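Aminoacyltransferase FemA (Staphylococcus aureus, PDB 1LRZ) catalyses the addition of glycines 2 and 3 to the pentaglycine interpeptide bridge of S. aureus peptidoglycan, using glycyl-tRNA(Gly) as donor. Local coordinates at residues 54-59 with 71-77; 1-5 with 88-93; 103-109 with 395-401; 42-46 with 85-89. All blocks are in the same frame, centred on the assembly; numbering follows the deposited sequence.

Contact 1 (54-59 with 71-77)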
loop_
_atom_site.group_PDB
_atom_site.type_symbol
_atom_site.label_atom_id
_atom_site.label_comp_id
_atom_site.label_asym_id
_atom_site.label_seq_id
_atom_site.Cartn_x
_atom_site.Cartn_y
_atom_site.Cartn_z
ATOM N N ALA A 54 -6.992 21.537 -11.886
ATOM C CA ALA A 54 -6.766 20.240 -12.537
ATOM C C ALA A 54 -5.289 20.124 -12.832
ATOM O O ALA A 54 -4.634 21.119 -13.147
ATOM C CB ALA A 54 -7.561 20.131 -13.832
ATOM N N ALA A 55 -4.756 18.913 -12.734
ATOM C CA ALA A 55 -3.336 18.710 -12.989
ATOM C C ALA A 55 -3.031 17.289 -13.435
ATOM O O ALA A 55 -3.799 16.358 -13.179
ATOM C CB ALA A 55 -2.531 19.024 -11.718
ATOM N N CYS A 56 -1.896 17.121 -14.100
ATOM C CA CYS A 56 -1.482 15.800 -14.513
ATOM C C CYS A 56 -0.023 15.774 -14.873
ATOM O O CYS A 56 0.485 16.654 -15.586
ATOM C CB CYS A 56 -2.292 15.298 -15.705
ATOM S SG CYS A 56 -2.139 13.500 -15.959
ATOM N N LEU A 57 0.656 14.772 -14.337
ATOM C CA LEU A 57 2.050 14.568 -14.641
ATOM C C LEU A 57 2.001 13.604 -15.828
ATOM O O LEU A 57 1.319 12.578 -15.780
ATOM C CB LEU A 57 2.765 13.944 -13.443
ATOM C CG LEU A 57 4.233 13.560 -13.616
ATOM C CD1 LEU A 57 4.838 13.320 -12.236
ATOM C CD2 LEU A 57 4.355 12.303 -14.466
ATOM N N LEU A 58 2.688 13.959 -16.902
ATOM C CA LEU A 58 2.721 13.133 -18.105
ATOM C C LEU A 58 4.160 12.768 -18.403
ATOM O O LEU A 58 5.067 13.564 -18.150
ATOM C CB LEU A 58 2.186 13.915 -19.310
ATOM C CG LEU A 58 0.810 14.593 -19.273
ATOM C CD1 LEU A 58 0.694 15.539 -20.476
ATOM C CD2 LEU A 58 -0.284 13.546 -19.296
ATOM N N THR A 59 4.370 11.562 -18.917
ATOM C CA THR A 59 5.702 11.142 -19.316
ATOM C C THR A 59 5.586 10.747 -20.783
ATOM O O THR A 59 4.544 10.269 -21.233
ATOM C CB THR A 59 6.239 9.943 -18.495
ATOM O OG1 THR A 59 5.241 8.918 -18.424
ATOM C CG2 THR A 59 6.660 10.400 -17.091
ATOM N N TYR A 71 1.875 9.027 -21.613
ATOM C CA TYR A 71 1.202 8.284 -20.539
ATOM C C TYR A 71 0.815 9.238 -19.388
ATOM O O TYR A 71 1.643 10.045 -18.948
ATOM C CB TYR A 71 2.147 7.171 -20.042
ATOM C CG TYR A 71 1.634 6.386 -18.847
ATOM C CD1 TYR A 71 0.367 5.801 -18.865
ATOM C CD2 TYR A 71 2.414 6.242 -17.693
ATOM C CE1 TYR A 71 -0.119 5.099 -17.760
ATOM C CE2 TYR A 71 1.941 5.541 -16.584
ATOM C CZ TYR A 71 0.675 4.977 -16.622
ATOM O OH TYR A 71 0.187 4.318 -15.519
ATOM N N SER A 72 -0.431 9.154 -18.906
ATOM C CA SER A 72 -0.899 10.046 -17.833
ATOM C C SER A 72 -0.531 9.664 -16.393
ATOM O O SER A 72 -0.923 10.354 -15.449
ATOM C CB SER A 72 -2.418 10.233 -17.919
ATOM O OG SER A 72 -3.099 9.036 -17.577
ATOM N N ASN A 73 0.185 8.559 -16.214
ATOM C CA ASN A 73 0.622 8.152 -14.882
ATOM C C ASN A 73 -0.447 8.166 -13.776
ATOM O O ASN A 73 -0.237 8.770 -12.723
ATOM C CB ASN A 73 1.796 9.041 -14.438
ATOM C CG ASN A 73 3.002 8.930 -15.369
ATOM O OD1 ASN A 73 3.010 9.490 -16.475
ATOM N ND2 ASN A 73 4.023 8.203 -14.932
ATOM N N ARG A 74 -1.573 7.495 -14.005
ATOM C CA ARG A 74 -2.667 7.433 -13.024
ATOM C C ARG A 74 -3.387 8.763 -12.820
ATOM O O ARG A 74 -4.203 8.907 -11.902
ATOM C CB ARG A 74 -2.149 6.931 -11.666
ATOM C CG ARG A 74 -2.151 5.417 -11.510
ATOM C CD ARG A 74 -3.524 4.877 -11.799
ATOM N NE ARG A 74 -3.744 3.503 -11.358
ATOM C CZ ARG A 74 -4.831 2.814 -11.681
ATOM N NH1 ARG A 74 -5.000 1.571 -11.252
ATOM N NH2 ARG A 74 -5.740 3.379 -12.465
ATOM N N GLY A 75 -3.077 9.735 -13.669
ATOM C CA GLY A 75 -3.723 11.030 -13.571
ATOM C C GLY A 75 -4.762 11.113 -14.670
ATOM O O GLY A 75 -4.970 10.133 -15.373
ATOM N N PRO A 76 -5.402 12.270 -14.878
ATOM C CA PRO A 76 -5.224 13.525 -14.141
ATOM C C PRO A 76 -5.949 13.606 -12.800
ATOM O O PRO A 76 -6.826 12.799 -12.495
ATOM C CB PRO A 76 -5.761 14.565 -15.115
ATOM C CG PRO A 76 -6.882 13.835 -15.774
ATOM C CD PRO A 76 -6.293 12.466 -16.038
ATOM N N VAL A 77 -5.562 14.595 -12.007
ATOM C CA VAL A 77 -6.200 14.849 -10.722
ATOM C C VAL A 77 -7.120 16.018 -11.065
ATOM O O VAL A 77 -6.658 17.075 -11.497
ATOM C CB VAL A 77 -5.167 15.257 -9.665
ATOM C CG1 VAL A 77 -5.851 15.459 -8.322
ATOM C CG2 VAL A 77 -4.082 14.165 -9.563
#
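Two pairs of backbone bonds join Ala-55 to Val-77 and Thr-59 to Tyr-71, each an antiparallel hydrogen-bonded pair. In the first, Val-77 N gives its hydrogen to Ala-55 O at 2.8 Å; in the second, Tyr-71 N bonds Thr-59 O at 3.0 Å. Between these short ladders the register slips by two residues, where the chain from Ser-72 to Gly-75 makes a type I' turn. Gly-75 N closes the turn on Ser-72 O at 2.9 Å, and Ser-72 OG reaches over to Gly-75 O at 3.1 Å from well above the carbonyl plane. That hydroxyl also receives Asp-108 N. Cys-56 points into the turn: its SG lies 3.4 Å from Ser-72 O and 3.8 Å from Gly-75 C, a close fit against a residue with no side chain. Pro-76, after a cis peptide bond, sets its CB 3.6 Å from Cys-56 CB. Small, weakly polar cysteine thus suits a place facing both carbonyl and proline ring. The chemistry implies that 54-59 and 71-77 pair as strands only at Ala-55/Val-77 and Thr-59/Tyr-71, while the irregular middle is held by the turn's own bonds, by Asp-108 and by packing around Cys-56.

Contact 2 (1-5 with 88-93)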
loop_
_atom_site.group_PDB
_atom_site.type_symbol
_atom_site.label_atom_id
_atom_site.label_comp_id
_atom_site.label_asym_id
_atom_site.label_seq_id
_atom_site.Cartn_x
_atom_site.Cartn_y
_atom_site.Cartn_z
ATOM N N MET A 1 -10.474 29.960 -17.082
ATOM C CA MET A 1 -10.100 28.529 -17.289
ATOM C C MET A 1 -9.205 28.339 -18.512
ATOM O O MET A 1 -9.670 28.408 -19.651
ATOM C CB MET A 1 -11.365 27.675 -17.431
ATOM C CG MET A 1 -11.106 26.233 -17.816
ATOM S SD MET A 1 -12.378 25.114 -17.236
ATOM C CE MET A 1 -13.430 24.954 -18.663
ATOM N N LYS A 2 -7.919 28.110 -18.274
ATOM C CA LYS A 2 -6.989 27.890 -19.371
ATOM C C LYS A 2 -6.128 26.662 -19.100
ATOM O O LYS A 2 -5.753 26.401 -17.953
ATOM C CB LYS A 2 -6.089 29.114 -19.565
ATOM C CG LYS A 2 -5.053 28.951 -20.677
ATOM C CD LYS A 2 -4.468 30.298 -21.136
ATOM C CE LYS A 2 -3.715 31.013 -20.013
ATOM N NZ LYS A 2 -3.225 32.376 -20.420
ATOM N N PHE A 3 -5.842 25.899 -20.154
ATOM C CA PHE A 3 -4.994 24.723 -20.032
ATOM C C PHE A 3 -3.596 25.308 -20.092
ATOM O O PHE A 3 -3.344 26.222 -20.877
ATOM C CB PHE A 3 -5.200 23.770 -21.210
ATOM C CG PHE A 3 -4.527 22.423 -21.038
ATOM C CD1 PHE A 3 -5.181 21.377 -20.391
ATOM C CD2 PHE A 3 -3.251 22.192 -21.551
ATOM C CE1 PHE A 3 -4.582 20.119 -20.261
ATOM C CE2 PHE A 3 -2.639 20.938 -21.425
ATOM C CZ PHE A 3 -3.304 19.900 -20.783
ATOM N N THR A 4 -2.692 24.808 -19.263
ATOM C CA THR A 4 -1.334 25.323 -19.267
ATOM C C THR A 4 -0.360 24.377 -18.568
ATOM O O THR A 4 -0.756 23.334 -18.050
ATOM C CB THR A 4 -1.285 26.705 -18.572
ATOM O OG1 THR A 4 0.041 27.236 -18.657
ATOM C CG2 THR A 4 -1.676 26.583 -17.102
ATOM N N ASN A 5 0.920 24.733 -18.586
ATOM C CA ASN A 5 1.936 23.947 -17.908
ATOM C C ASN A 5 1.952 24.480 -16.479
ATOM O O ASN A 5 1.633 25.645 -16.252
ATOM C CB ASN A 5 3.301 24.148 -18.568
ATOM C CG ASN A 5 3.468 23.299 -19.809
ATOM O OD1 ASN A 5 3.715 22.090 -19.726
ATOM N ND2 ASN A 5 3.313 23.917 -20.966
ATOM N N PHE A 88 -13.355 19.573 -20.966
ATOM C CA PHE A 88 -12.372 20.581 -21.341
ATOM C C PHE A 88 -10.950 20.060 -21.164
ATOM O O PHE A 88 -10.098 20.235 -22.033
ATOM C CB PHE A 88 -12.545 21.830 -20.472
ATOM C CG PHE A 88 -11.559 22.926 -20.774
ATOM C CD1 PHE A 88 -11.659 23.673 -21.946
ATOM C CD2 PHE A 88 -10.529 23.210 -19.892
ATOM C CE1 PHE A 88 -10.744 24.691 -22.229
ATOM C CE2 PHE A 88 -9.611 24.223 -20.169
ATOM C CZ PHE A 88 -9.722 24.965 -21.343
ATOM N N PHE A 89 -10.688 19.426 -20.028
ATOM C CA PHE A 89 -9.347 18.918 -19.772
ATOM C C PHE A 89 -8.866 17.882 -20.778
ATOM O O PHE A 89 -7.750 17.981 -21.286
ATOM C CB PHE A 89 -9.232 18.309 -18.365
ATOM C CG PHE A 89 -7.855 17.783 -18.059
ATOM C CD1 PHE A 89 -7.484 16.497 -18.432
ATOM C CD2 PHE A 89 -6.902 18.604 -17.470
ATOM C CE1 PHE A 89 -6.185 16.040 -18.228
ATOM C CE2 PHE A 89 -5.602 18.156 -17.263
ATOM C CZ PHE A 89 -5.243 16.875 -17.643
ATOM N N PHE A 90 -9.689 16.879 -21.058
ATOM C CA PHE A 90 -9.262 15.844 -21.980
ATOM C C PHE A 90 -9.158 16.304 -23.429
ATOM O O PHE A 90 -8.350 15.787 -24.196
ATOM C CB PHE A 90 -10.158 14.610 -21.833
ATOM C CG PHE A 90 -9.858 13.813 -20.592
ATOM C CD1 PHE A 90 -10.648 13.934 -19.454
ATOM C CD2 PHE A 90 -8.732 12.992 -20.542
ATOM C CE1 PHE A 90 -10.317 13.251 -18.278
ATOM C CE2 PHE A 90 -8.390 12.306 -19.377
ATOM C CZ PHE A 90 -9.189 12.436 -18.236
ATOM N N ASN A 91 -9.952 17.302 -23.791
ATOM C CA ASN A 91 -9.916 17.843 -25.137
ATOM C C ASN A 91 -8.627 18.665 -25.263
ATOM O O ASN A 91 -7.905 18.561 -26.254
ATOM C CB ASN A 91 -11.136 18.731 -25.364
ATOM C CG ASN A 91 -11.456 18.915 -26.825
ATOM O OD1 ASN A 91 -11.606 17.944 -27.560
ATOM N ND2 ASN A 91 -11.569 20.164 -27.257
ATOM N N GLU A 92 -8.319 19.461 -24.246
ATOM C CA GLU A 92 -7.113 20.273 -24.293
ATOM C C GLU A 92 -5.857 19.421 -24.158
ATOM O O GLU A 92 -4.801 19.789 -24.674
ATOM C CB GLU A 92 -7.147 21.340 -23.200
ATOM C CG GLU A 92 -8.259 22.378 -23.360
ATOM C CD GLU A 92 -8.015 23.326 -24.521
ATOM O OE1 GLU A 92 -6.869 23.808 -24.662
ATOM O OE2 GLU A 92 -8.968 23.601 -25.283
ATOM N N LEU A 93 -5.960 18.285 -23.470
ATOM C CA LEU A 93 -4.801 17.409 -23.305
ATOM C C LEU A 93 -4.445 16.821 -24.676
ATOM O O LEU A 93 -3.269 16.659 -25.012
ATOM C CB LEU A 93 -5.111 16.281 -22.316
ATOM C CG LEU A 93 -4.024 15.218 -22.124
ATOM C CD1 LEU A 93 -2.716 15.859 -21.650
ATOM C CD2 LEU A 93 -4.511 14.202 -21.097
#
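Phe-3 of edge strand 2-5 in a mixed sheet, with Met-1 just ahead of that strand, packs against Phe-88, Phe-89, Glu-92 and Leu-93 of helix 83-98, which lies across the sheet in the GNAT-like fold expected of the family. The axes of the short segments come within 9.3 Å. Phe-3 is the main strand residue here. With CG anti to its backbone N (chi1 -170°), its ring slides along the helix surface, CD1 meeting Glu-92 CB at 3.4 Å while Glu-92 O stands over the centre of one face. Farther out, Phe-3 CE1 touches Phe-89 CE2 at 3.7 Å, the two ring planes inclined at 54°, and Phe-3 CZ lies 3.8 Å from Leu-93 CA. Phe-88 is clasped on both faces. Over one, Met-1 CE makes a CH-pi contact 3.8 Å from the ring centroid, and Glu-92 CG covers the opposite face toward its rim. Met-1 can wrap the ring because its chain bends at the thioether (chi3 97°): CG packs 3.4 Å from Phe-88 CE2, and SD, 4.4 Å from the centroid, adds an oblique Met-aromatic contact. The N-terminal methionine, flexible and polarisable, is thus put to use at an exposed border. Glu-92 lends its aliphatic part to the rings and sends OE2 to Lys-95 in a salt bridge. Across the interface the chemistry is therefore mainly apolar and dispersive, with aromatic rings and hydrocarbon chains fastening the sheet's edge to the helix while the carboxylate charge is met along the helix.

Contact 3 (103-109 with 395-401)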
loop_
_atom_site.group_PDB
_atom_site.type_symbol
_atom_site.label_atom_id
_atom_site.label_comp_id
_atom_site.label_asym_id
_atom_site.label_seq_id
_atom_site.Cartn_x
_atom_site.Cartn_y
_atom_site.Cartn_z
ATOM N N LEU A 103 2.051 10.004 -30.791
ATOM C CA LEU A 103 1.536 8.973 -31.683
ATOM C C LEU A 103 0.217 8.483 -31.085
ATOM O O LEU A 103 -0.762 8.268 -31.800
ATOM C CB LEU A 103 2.508 7.793 -31.783
ATOM C CG LEU A 103 1.936 6.579 -32.522
ATOM C CD1 LEU A 103 1.464 6.979 -33.922
ATOM C CD2 LEU A 103 3.005 5.490 -32.606
ATOM N N TYR A 104 0.217 8.266 -29.771
ATOM C CA TYR A 104 -0.985 7.856 -29.051
ATOM C C TYR A 104 -0.872 8.242 -27.584
ATOM O O TYR A 104 0.220 8.230 -27.014
ATOM C CB TYR A 104 -1.271 6.352 -29.206
ATOM C CG TYR A 104 -0.330 5.406 -28.501
ATOM C CD1 TYR A 104 -0.748 4.674 -27.384
ATOM C CD2 TYR A 104 0.946 5.183 -28.990
ATOM C CE1 TYR A 104 0.097 3.727 -26.782
ATOM C CE2 TYR A 104 1.801 4.249 -28.402
ATOM C CZ TYR A 104 1.370 3.523 -27.301
ATOM O OH TYR A 104 2.219 2.601 -26.737
ATOM N N LEU A 105 -2.009 8.618 -27.004
ATOM C CA LEU A 105 -2.103 9.055 -25.617
ATOM C C LEU A 105 -2.817 7.989 -24.790
ATOM O O LEU A 105 -3.941 7.587 -25.104
ATOM C CB LEU A 105 -2.863 10.381 -25.552
ATOM C CG LEU A 105 -3.339 10.898 -24.189
ATOM C CD1 LEU A 105 -2.160 11.074 -23.244
ATOM C CD2 LEU A 105 -4.075 12.218 -24.399
ATOM N N HIS A 106 -2.146 7.548 -23.732
ATOM C CA HIS A 106 -2.643 6.506 -22.847
ATOM C C HIS A 106 -2.986 7.080 -21.461
ATOM O O HIS A 106 -2.119 7.641 -20.786
ATOM C CB HIS A 106 -1.552 5.426 -22.730
ATOM C CG HIS A 106 -1.852 4.342 -21.745
ATOM N ND1 HIS A 106 -0.882 3.471 -21.291
ATOM C CD2 HIS A 106 -2.999 3.989 -21.119
ATOM C CE1 HIS A 106 -1.422 2.630 -20.424
ATOM N NE2 HIS A 106 -2.706 2.925 -20.304
ATOM N N ILE A 107 -4.248 6.965 -21.053
ATOM C CA ILE A 107 -4.664 7.453 -19.736
ATOM C C ILE A 107 -5.236 6.316 -18.872
ATOM O O ILE A 107 -5.894 5.400 -19.376
ATOM C CB ILE A 107 -5.734 8.566 -19.833
ATOM C CG1 ILE A 107 -6.993 8.017 -20.508
ATOM C CG2 ILE A 107 -5.179 9.770 -20.625
ATOM C CD1 ILE A 107 -8.213 8.924 -20.386
ATOM N N ASP A 108 -4.966 6.378 -17.570
ATOM C CA ASP A 108 -5.468 5.387 -16.623
ATOM C C ASP A 108 -5.825 6.130 -15.329
ATOM O O ASP A 108 -5.171 5.986 -14.294
ATOM C CB ASP A 108 -4.429 4.259 -16.395
ATOM C CG ASP A 108 -3.071 4.759 -15.909
ATOM O OD1 ASP A 108 -2.241 3.908 -15.538
ATOM O OD2 ASP A 108 -2.814 5.976 -15.891
ATOM N N PRO A 109 -6.887 6.956 -15.390
ATOM C CA PRO A 109 -7.358 7.750 -14.253
ATOM C C PRO A 109 -7.684 6.940 -13.008
ATOM O O PRO A 109 -8.252 5.846 -13.080
ATOM C CB PRO A 109 -8.576 8.488 -14.820
ATOM C CG PRO A 109 -9.097 7.545 -15.825
ATOM C CD PRO A 109 -7.847 7.020 -16.506
ATOM N N GLY A 395 -10.222 1.843 -15.515
ATOM C CA GLY A 395 -9.280 1.191 -16.411
ATOM C C GLY A 395 -8.494 2.122 -17.320
ATOM O O GLY A 395 -8.288 3.305 -17.010
ATOM N N ASP A 396 -8.077 1.583 -18.463
ATOM C CA ASP A 396 -7.252 2.299 -19.434
ATOM C C ASP A 396 -7.934 2.746 -20.715
ATOM O O ASP A 396 -8.772 2.038 -21.267
ATOM C CB ASP A 396 -6.064 1.429 -19.810
ATOM C CG ASP A 396 -5.267 1.001 -18.608
ATOM O OD1 ASP A 396 -5.768 0.151 -17.832
ATOM O OD2 ASP A 396 -4.145 1.525 -18.439
ATOM N N PHE A 397 -7.551 3.927 -21.191
ATOM C CA PHE A 397 -8.097 4.472 -22.426
ATOM C C PHE A 397 -6.945 4.962 -23.300
ATOM O O PHE A 397 -5.998 5.606 -22.825
ATOM C CB PHE A 397 -9.062 5.631 -22.148
ATOM C CG PHE A 397 -10.192 5.277 -21.218
ATOM C CD1 PHE A 397 -9.971 5.159 -19.846
ATOM C CD2 PHE A 397 -11.483 5.081 -21.711
ATOM C CE1 PHE A 397 -11.019 4.857 -18.975
ATOM C CE2 PHE A 397 -12.539 4.777 -20.844
ATOM C CZ PHE A 397 -12.303 4.668 -19.469
ATOM N N ILE A 398 -7.039 4.664 -24.589
ATOM C CA ILE A 398 -6.004 5.042 -25.532
ATOM C C ILE A 398 -6.587 5.859 -26.672
ATOM O O ILE A 398 -7.595 5.486 -27.264
ATOM C CB ILE A 398 -5.320 3.775 -26.090
ATOM C CG1 ILE A 398 -4.464 3.142 -24.990
ATOM C CG2 ILE A 398 -4.492 4.109 -27.331
ATOM C CD1 ILE A 398 -3.943 1.766 -25.334
ATOM N N LYS A 399 -5.970 7.001 -26.954
ATOM C CA LYS A 399 -6.425 7.826 -28.054
ATOM C C LYS A 399 -5.307 7.900 -29.081
ATOM O O LYS A 399 -4.279 8.547 -28.859
ATOM C CB LYS A 399 -6.785 9.237 -27.610
ATOM C CG LYS A 399 -7.212 10.093 -28.801
ATOM C CD LYS A 399 -7.609 11.498 -28.420
ATOM C CE LYS A 399 -8.165 12.231 -29.633
ATOM N NZ LYS A 399 -8.714 13.551 -29.253
ATOM N N PRO A 400 -5.480 7.208 -30.210
ATOM C CA PRO A 400 -4.463 7.218 -31.269
ATOM C C PRO A 400 -4.470 8.605 -31.903
ATOM O O PRO A 400 -5.542 9.113 -32.230
ATOM C CB PRO A 400 -4.971 6.160 -32.248
ATOM C CG PRO A 400 -5.821 5.266 -31.402
ATOM C CD PRO A 400 -6.548 6.244 -30.517
ATOM N N ILE A 401 -3.300 9.222 -32.067
ATOM C CA ILE A 401 -3.230 10.547 -32.688
ATOM C C ILE A 401 -3.021 10.426 -34.204
ATOM O O ILE A 401 -3.624 11.170 -34.982
ATOM C CB ILE A 401 -2.107 11.393 -32.071
ATOM C CG1 ILE A 401 -2.363 11.566 -30.565
ATOM C CG2 ILE A 401 -2.041 12.750 -32.771
ATOM C CD1 ILE A 401 -3.674 12.247 -30.242
HETATM O O HOH W 1 -2.339 1.533 -16.728
HETATM O O HOH W 2 -8.127 3.477 -14.250
#
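His-106 and Asp-396 cross obliquely on one face of an antiparallel strand pair, their ring and carboxylate planes 40° apart. The imidazole swings out with CG anti to the backbone N (chi1 174°), which brings NE2 to Asp-396 OD2. This His-carboxylate hydrogen bond is short at 2.7 Å and straight at 166°; the acceptor lies in the ring plane and uses its anti lone pair. The histidine has its other nitrogen, ND1, bonded to Tyr-69 OH, and Asp-396 OD1 is taken by His-146 NE2, which should fix the rotation of both groups. Asp-108 OD1, itself bonded to Tyr-71 OH, stands 4.2 Å from Asp-396 OD2, and a water donating to both probably eases the like-charge proximity. Farther along this face Tyr-104 and Ile-398 run side by side, CD1 of the ring 3.8 Å from CG2 of the isoleucine. On the other face Ile-107 CG1 packs 3.6 Å from Phe-397 CB, an apolar pair suited to the face under helix 83-98. Backbone bonds such as Ile-107 N to Phe-397 O at 2.8 Å set the register. Strand 102-107 also pairs in parallel with strand 67-78, so it lies between that strand and 397-400. Helix 83-98 covers Leu-105 and Ile-107 through Leu-93 and Phe-90, while Tyr-406 of helix 403-411 lies against Tyr-104 and Ile-398 on the opposite face.

Contact 4 (42-46 with 85-89)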
loop_
_atom_site.group_PDB
_atom_site.type_symbol
_atom_site.label_atom_id
_atom_site.label_comp_id
_atom_site.label_asym_id
_atom_site.label_seq_id
_atom_site.Cartn_x
_atom_site.Cartn_y
_atom_site.Cartn_z
ATOM N N LEU A 42 4.264 18.667 -16.878
ATOM C CA LEU A 42 3.338 18.971 -15.797
ATOM C C LEU A 42 2.324 19.921 -16.417
ATOM O O LEU A 42 2.642 21.080 -16.712
ATOM C CB LEU A 42 4.048 19.646 -14.621
ATOM C CG LEU A 42 5.102 18.825 -13.868
ATOM C CD1 LEU A 42 5.666 19.672 -12.730
ATOM C CD2 LEU A 42 4.485 17.543 -13.331
ATOM N N VAL A 43 1.113 19.419 -16.641
ATOM C CA VAL A 43 0.060 20.221 -17.242
ATOM C C VAL A 43 -1.121 20.341 -16.284
ATOM O O VAL A 43 -1.202 19.612 -15.289
ATOM C CB VAL A 43 -0.410 19.601 -18.597
ATOM C CG1 VAL A 43 0.772 19.503 -19.562
ATOM C CG2 VAL A 43 -1.021 18.220 -18.371
ATOM N N GLY A 44 -2.021 21.277 -16.569
ATOM C CA GLY A 44 -3.179 21.457 -15.724
ATOM C C GLY A 44 -4.074 22.566 -16.238
ATOM O O GLY A 44 -3.898 23.062 -17.352
ATOM N N ILE A 45 -5.045 22.945 -15.420
ATOM C CA ILE A 45 -5.966 24.015 -15.764
ATOM C C ILE A 45 -5.980 24.986 -14.600
ATOM O O ILE A 45 -5.940 24.579 -13.435
ATOM C CB ILE A 45 -7.414 23.494 -15.970
ATOM C CG1 ILE A 45 -7.473 22.526 -17.150
ATOM C CG2 ILE A 45 -8.367 24.669 -16.201
ATOM C CD1 ILE A 45 -8.785 21.791 -17.263
ATOM N N LYS A 46 -6.006 26.272 -14.921
ATOM C CA LYS A 46 -6.076 27.306 -13.906
ATOM C C LYS A 46 -7.329 28.099 -14.198
ATOM O O LYS A 46 -7.727 28.225 -15.359
ATOM C CB LYS A 46 -4.872 28.228 -13.980
ATOM C CG LYS A 46 -3.592 27.648 -13.409
ATOM C CD LYS A 46 -2.522 28.713 -13.404
ATOM C CE LYS A 46 -1.283 28.254 -12.698
ATOM N NZ LYS A 46 -0.405 29.417 -12.439
ATOM N N LEU A 85 -15.818 20.382 -16.918
ATOM C CA LEU A 85 -14.401 20.580 -16.661
ATOM C C LEU A 85 -13.635 19.345 -17.149
ATOM O O LEU A 85 -12.577 19.462 -17.762
ATOM C CB LEU A 85 -14.159 20.807 -15.164
ATOM C CG LEU A 85 -12.707 20.938 -14.716
ATOM C CD1 LEU A 85 -12.055 22.145 -15.399
ATOM C CD2 LEU A 85 -12.661 21.096 -13.200
ATOM N N VAL A 86 -14.173 18.159 -16.889
ATOM C CA VAL A 86 -13.505 16.941 -17.336
ATOM C C VAL A 86 -13.378 16.936 -18.866
ATOM O O VAL A 86 -12.338 16.574 -19.415
ATOM C CB VAL A 86 -14.268 15.686 -16.857
ATOM C CG1 VAL A 86 -13.758 14.452 -17.570
ATOM C CG2 VAL A 86 -14.082 15.518 -15.342
ATOM N N HIS A 87 -14.442 17.353 -19.543
ATOM C CA HIS A 87 -14.465 17.411 -21.002
ATOM C C HIS A 87 -13.378 18.363 -21.516
ATOM O O HIS A 87 -12.582 18.005 -22.388
ATOM C CB HIS A 87 -15.831 17.897 -21.476
ATOM C CG HIS A 87 -15.989 17.893 -22.961
ATOM N ND1 HIS A 87 -16.509 16.820 -23.650
ATOM C CD2 HIS A 87 -15.680 18.828 -23.892
ATOM C CE1 HIS A 87 -16.518 17.095 -24.942
ATOM N NE2 HIS A 87 -16.020 18.306 -25.115
ATOM N N PHE A 88 -13.355 19.573 -20.966
ATOM C CA PHE A 88 -12.372 20.581 -21.341
ATOM C C PHE A 88 -10.950 20.060 -21.164
ATOM O O PHE A 88 -10.098 20.235 -22.033
ATOM C CB PHE A 88 -12.545 21.830 -20.472
ATOM C CG PHE A 88 -11.559 22.926 -20.774
ATOM C CD1 PHE A 88 -11.659 23.673 -21.946
ATOM C CD2 PHE A 88 -10.529 23.210 -19.892
ATOM C CE1 PHE A 88 -10.744 24.691 -22.229
ATOM C CE2 PHE A 88 -9.611 24.223 -20.169
ATOM C CZ PHE A 88 -9.722 24.965 -21.343
ATOM N N PHE A 89 -10.688 19.426 -20.028
ATOM C CA PHE A 89 -9.347 18.918 -19.772
ATOM C C PHE A 89 -8.866 17.882 -20.778
ATOM O O PHE A 89 -7.750 17.981 -21.286
ATOM C CB PHE A 89 -9.232 18.309 -18.365
ATOM C CG PHE A 89 -7.855 17.783 -18.059
ATOM C CD1 PHE A 89 -7.484 16.497 -18.432
ATOM C CD2 PHE A 89 -6.902 18.604 -17.470
ATOM C CE1 PHE A 89 -6.185 16.040 -18.228
ATOM C CE2 PHE A 89 -5.602 18.156 -17.263
ATOM C CZ PHE A 89 -5.243 16.875 -17.643
#
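Ile-45 pushes its CD1 methyl among Leu-85, Phe-88 and Phe-89. The methyl sits 3.5 Å from Phe-88 CD2, 3.7 Å from Phe-89 CB and 3.8 Å from Leu-85 CD1, meeting each phenylalanine ring at its edge, near the ring plane. Its reach comes from an extended ethyl arm: CG1 is anti to the carbonyl carbon (chi1 -63°), and CD1 continues straight on (chi2 170°), whereas the other branch, CG2, approaches only Phe-88 CE2, at 4.2 Å. A branched yet slender isoleucine suits such a place, for one arm can enter between side chains a helical turn apart while the rest stays against the sheet. Farther from this centre the contacts lengthen: Gly-44 CA faces the edge of Phe-89, 4.4 Å from CE2, and Val-43 CG2 lies 4.5 Å from Phe-89 CZ. In the next shell Met-1 touches Ile-45, Leu-85 and Phe-88, and Ile-53 backs both Ile-45 and Leu-85. Strand 39-46 runs between edge strand 2-5 and strand 52-63, tied to each by backbone hydrogen bonds. Helix 83-98 passes over it, the directions of 42-46 and 85-89 differing by 139° and their axes 10.0 Å apart, and covers strand 67-78, where Phe-89 meets Pro-76 and Ile-78.

All four contacts belong to one mixed sheet and the helix 83-98 laid on it, which forms the beta-alpha-beta crossover from strand 67-78 to the parallel strand 102-107. Contacts 2 and 4 nearly coincide, their centres about 4 Å apart, and share Phe-88 and Phe-89. Contact 1 lies about 10 Å from contact 4, centre to centre; Pro-76 CG touches Phe-89 CE1 at 3.4 Å. Contact 3 is reached from contact 1, about 11 Å between centres, through Asp-108: its OD1 bonds Tyr-71 OH and its OD2 bonds Arg-74 N. Contacts 3 and 4 do not touch, their nearest atoms about 7 Å apart, but the helix spans both.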